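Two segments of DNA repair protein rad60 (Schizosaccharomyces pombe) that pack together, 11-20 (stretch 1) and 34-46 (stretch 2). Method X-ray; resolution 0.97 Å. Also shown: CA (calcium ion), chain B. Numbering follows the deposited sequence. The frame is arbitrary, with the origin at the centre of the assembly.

Stretch 1, residues 11-20: TLLLRSSKSE
Stretch 2 34-46: DLIKRYCTEVKIS

Stretch 1 runs as a β-strand from T11 into the neighbourhood of S16 and continues as a loop to E20; stretch 2 is the last part of a helix, D34 to V43, followed by a short coil. The strand and helix axes approach to 11.2 Å, with 67° between their N-to-C directions and a signed crossing angle of -67°. Two CA pairs fix the register: L14 CA lies 8.1 Å from Y39 CA, and E20 CA lies 6.4 Å from V43 CA. The contact buries 400 Å² in total.

Strand alternation selects the residues of stretch 1. With extended phi/psi values (-129/143 at L12, -104/111 at L14), the CA-to-CB bonds of L12, L14 and S16 point toward the helix, while that of R15 points away and the L13 side chain is out of reach of stretch 2. On the helix, L35, Y39 and V43 recur every four residues and so present one face. That face is kept regular by bonds such as Y39 N to L35 O (2.9 Å) and V43 N to Y39 O (3.0 Å).

The apolar part consists of buried leucines and the tyrosine ring. L12 (chi1 m, chi2 t) brings CD1 to 3.8 Å from L35 CD2. L35 adopts t, p, and its CD1 lies 4.2 Å from L14 CD2. L14, with chi1 at -86° and chi2 at 57°, also places CD2 3.8 Å from Y39 CD1, approaching the ring obliquely. Branched aliphatic tips suit this place, since one leucine can touch two neighbours without leaving a polar group unsatisfied.

Y39 loses the most surface to the other stretch, 86 Å². Its t rotamer (chi1 171°, chi2 79°) carries the ring along the interface, so that the hydroxyl reaches the loop beyond the strand. There Y39 OH donates to E20 O at 2.6 Å, and S19 OG also lies 2.6 Å from Y39 OH; both partners sit at the ring edge, near its plane. S16 CB packs 3.6 Å from Y39 OH. S19, in rotamer p, turns its hydroxyl inward, and S19 OG hydrogen-bonds S16 OG at 2.8 Å, with either serine a possible donor; S16 is t.

The loop is further tied by calcium, bound by S16 O at 2.3 Å and S19 O at 2.6 Å, two waters and an atom elsewhere in the structure. These carbonyls bracket the S17-K18 turn, whose side chains make no contact with stretch 2.

At the far end, E20 is extended (chi1 179°, chi2 -174°), which sets OE1 3.7 Å from V43 CG1. A water donates to E20 OE1 (2.8 Å) and V43 O (2.9 Å), linking the exposed carboxylate to the helix terminus. K44, at phi/psi 68/40, then leaves the helix, and I45 (p, t) points toward stretch 1, its CD1 4.3 Å from S19 OG.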

# COMPACT_ATOMS: atom_id res chain seq x y z
N THR A 11 -8.89 3.22 0.94
CA THR A 11 -8.14 4.20 0.17
C THR A 11 -6.85 4.53 0.93
O THR A 11 -6.93 4.83 2.12
CB THR A 11 -8.98 5.45 -0.12
OG1 THR A 11 -10.17 5.06 -0.78
CG2 THR A 11 -8.22 6.44 -1.01
N LEU A 12 -5.73 4.54 0.25
CA LEU A 12 -4.43 4.88 0.81
C LEU A 12 -3.76 5.92 -0.06
O LEU A 12 -3.82 5.85 -1.28
CB LEU A 12 -3.52 3.65 0.93
CG LEU A 12 -3.97 2.58 1.88
CD1 LEU A 12 -3.09 1.31 1.70
CD2 LEU A 12 -4.02 3.01 3.35
N LEU A 13 -3.06 6.85 0.58
CA LEU A 13 -2.20 7.78 -0.11
C LEU A 13 -0.77 7.28 -0.02
O LEU A 13 -0.23 7.11 1.07
CB LEU A 13 -2.31 9.16 0.50
CG LEU A 13 -1.34 10.21 -0.02
CD1 LEU A 13 -1.51 10.46 -1.49
CD2 LEU A 13 -1.53 11.48 0.79
N LEU A 14 -0.17 7.02 -1.17
CA LEU A 14 1.25 6.60 -1.28
C LEU A 14 2.06 7.81 -1.75
O LEU A 14 1.93 8.26 -2.88
CB LEU A 14 1.42 5.43 -2.21
CG LEU A 14 1.22 4.05 -1.58
CD1 LEU A 14 -0.14 3.91 -0.93
CD2 LEU A 14 1.51 2.93 -2.54
N ARG A 15 2.88 8.33 -0.87
CA ARG A 15 3.76 9.45 -1.13
C ARG A 15 5.15 8.91 -1.49
O ARG A 15 5.62 7.98 -0.86
CB ARG A 15 3.91 10.36 0.10
CG ARG A 15 2.69 10.98 0.73
CD ARG A 15 3.00 11.81 1.99
NE ARG A 15 1.85 12.49 2.57
CZ ARG A 15 1.42 13.69 2.25
NH1 ARG A 15 0.37 14.23 2.85
NH2 ARG A 15 2.04 14.43 1.28
N SER A 16 5.79 9.51 -2.45
CA SER A 16 7.09 9.05 -2.86
C SER A 16 8.01 10.25 -3.16
O SER A 16 7.57 11.13 -3.92
CB SER A 16 6.98 8.17 -4.08
OG SER A 16 8.31 7.75 -4.40
N SER A 17 9.20 10.29 -2.59
CA SER A 17 10.07 11.43 -2.84
C SER A 17 10.72 11.34 -4.21
O SER A 17 11.18 12.36 -4.75
CB SER A 17 11.11 11.47 -1.69
OG SER A 17 12.08 10.48 -1.90
N LYS A 18 10.80 10.16 -4.81
CA LYS A 18 11.42 9.94 -6.09
C LYS A 18 10.45 9.51 -7.18
O LYS A 18 10.87 9.17 -8.28
CB LYS A 18 12.50 8.88 -5.96
CG LYS A 18 13.72 9.18 -5.12
CD LYS A 18 14.74 8.07 -5.29
CE LYS A 18 16.01 8.30 -4.53
NZ LYS A 18 16.97 7.15 -4.69
N SER A 19 9.16 9.45 -6.93
CA SER A 19 8.22 9.05 -7.99
C SER A 19 6.85 9.69 -7.66
O SER A 19 6.70 10.38 -6.67
CB SER A 19 8.13 7.55 -8.16
OG SER A 19 7.78 6.86 -6.95
N GLU A 20 5.91 9.45 -8.57
CA GLU A 20 4.58 10.08 -8.54
C GLU A 20 3.81 9.61 -7.33
O GLU A 20 3.70 8.42 -7.08
CB GLU A 20 3.75 9.79 -9.79
CG GLU A 20 2.33 10.38 -9.88
CD GLU A 20 1.46 9.97 -11.05
OE1 GLU A 20 1.85 9.05 -11.82
OE2 GLU A 20 0.34 10.52 -11.36
N ASP A 34 1.63 -6.85 -2.99
CA ASP A 34 0.62 -6.63 -4.00
C ASP A 34 0.38 -5.11 -4.15
O ASP A 34 0.24 -4.59 -5.26
CB ASP A 34 -0.68 -7.31 -3.64
CG ASP A 34 -0.74 -8.80 -3.72
OD1 ASP A 34 -0.03 -9.39 -4.58
OD2 ASP A 34 -1.56 -9.39 -2.99
N LEU A 35 0.24 -4.40 -3.02
CA LEU A 35 0.04 -2.96 -3.04
C LEU A 35 1.19 -2.27 -3.78
O LEU A 35 0.96 -1.36 -4.58
CB LEU A 35 -0.10 -2.47 -1.59
CG LEU A 35 -0.13 -0.95 -1.38
CD1 LEU A 35 -1.22 -0.26 -2.20
CD2 LEU A 35 -0.28 -0.67 0.11
N ILE A 36 2.43 -2.70 -3.50
CA ILE A 36 3.56 -2.14 -4.21
C ILE A 36 3.51 -2.42 -5.68
O ILE A 36 3.76 -1.55 -6.53
CB ILE A 36 4.91 -2.61 -3.57
CG1 ILE A 36 5.02 -2.17 -2.13
CG2 ILE A 36 6.07 -2.08 -4.38
CD1 ILE A 36 6.17 -2.84 -1.38
N LYS A 37 3.20 -3.67 -6.07
CA LYS A 37 3.09 -4.03 -7.47
C LYS A 37 2.04 -3.16 -8.18
O LYS A 37 2.24 -2.75 -9.32
CB LYS A 37 2.74 -5.50 -7.66
CG LYS A 37 3.85 -6.46 -7.34
CD LYS A 37 3.40 -7.91 -7.53
CE LYS A 37 4.52 -8.91 -7.39
NZ LYS A 37 3.97 -10.26 -7.60
N ARG A 38 0.91 -2.94 -7.53
CA ARG A 38 -0.16 -2.13 -8.11
C ARG A 38 0.27 -0.67 -8.22
O ARG A 38 0.02 -0.02 -9.24
CB ARG A 38 -1.43 -2.32 -7.28
CG ARG A 38 -2.60 -1.48 -7.80
CD ARG A 38 -3.07 -1.81 -9.19
NE ARG A 38 -3.53 -3.18 -9.39
CZ ARG A 38 -4.74 -3.62 -9.08
NH1 ARG A 38 -5.63 -2.86 -8.51
NH2 ARG A 38 -5.09 -4.91 -9.33
N TYR A 39 0.90 -0.13 -7.19
CA TYR A 39 1.47 1.20 -7.28
C TYR A 39 2.37 1.32 -8.52
O TYR A 39 2.28 2.27 -9.29
CB TYR A 39 2.25 1.53 -5.98
CG TYR A 39 3.03 2.81 -6.13
CD1 TYR A 39 2.41 4.05 -6.01
CD2 TYR A 39 4.39 2.78 -6.39
CE1 TYR A 39 3.14 5.23 -6.16
CE2 TYR A 39 5.08 3.96 -6.57
CZ TYR A 39 4.47 5.18 -6.44
OH TYR A 39 5.21 6.33 -6.65
N CYS A 40 3.25 0.33 -8.68
CA CYS A 40 4.21 0.39 -9.77
C CYS A 40 3.53 0.35 -11.13
O CYS A 40 3.97 1.09 -12.04
CB CYS A 40 5.23 -0.75 -9.66
SG CYS A 40 6.40 -0.53 -8.29
N THR A 41 2.53 -0.48 -11.34
CA THR A 41 1.85 -0.48 -12.64
C THR A 41 1.04 0.81 -12.81
O THR A 41 0.91 1.27 -13.98
CB THR A 41 0.99 -1.71 -12.89
OG1 THR A 41 0.00 -1.92 -11.89
CG2 THR A 41 1.80 -2.99 -13.01
N GLU A 42 0.52 1.40 -11.78
CA GLU A 42 -0.27 2.62 -11.93
C GLU A 42 0.60 3.81 -12.28
O GLU A 42 0.21 4.66 -13.09
CB GLU A 42 -1.05 2.90 -10.64
CG GLU A 42 -2.20 1.97 -10.39
CD GLU A 42 -3.30 2.20 -11.38
OE1 GLU A 42 -3.65 3.34 -11.63
OE2 GLU A 42 -3.80 1.28 -12.00
N VAL A 43 1.80 3.91 -11.72
CA VAL A 43 2.67 5.05 -12.02
C VAL A 43 3.71 4.70 -13.08
O VAL A 43 4.50 5.56 -13.48
CB VAL A 43 3.33 5.63 -10.76
CG1 VAL A 43 2.30 6.08 -9.69
CG2 VAL A 43 4.35 4.73 -10.14
N LYS A 44 3.75 3.48 -13.53
CA LYS A 44 4.57 2.97 -14.65
C LYS A 44 6.05 2.97 -14.31
O LYS A 44 6.91 3.22 -15.18
CB LYS A 44 4.28 3.72 -15.96
CG LYS A 44 2.76 3.57 -16.34
CD LYS A 44 2.47 4.10 -17.75
CE LYS A 44 0.96 3.98 -18.08
NZ LYS A 44 0.36 2.92 -17.23
N ILE A 45 6.39 2.59 -13.10
CA ILE A 45 7.77 2.31 -12.71
C ILE A 45 7.96 0.83 -12.60
O ILE A 45 6.99 0.05 -12.42
CB ILE A 45 8.22 3.03 -11.45
CG1 ILE A 45 7.59 2.52 -10.18
CG2 ILE A 45 8.05 4.55 -11.63
CD1 ILE A 45 8.13 3.08 -8.89
N SER A 46 9.21 0.35 -12.67
CA SER A 46 9.45 -1.06 -12.62
C SER A 46 9.39 -1.61 -11.19
O SER A 46 10.09 -1.13 -10.31
CB SER A 46 10.81 -1.41 -13.21
OG SER A 46 10.86 -1.15 -14.55
CA CA B . 6.23 12.51 -5.17
O HOH W 1 4.41 8.36 -12.86
O HOH W 2 7.73 13.14 -6.59
O HOH W 3 6.38 13.47 -3.68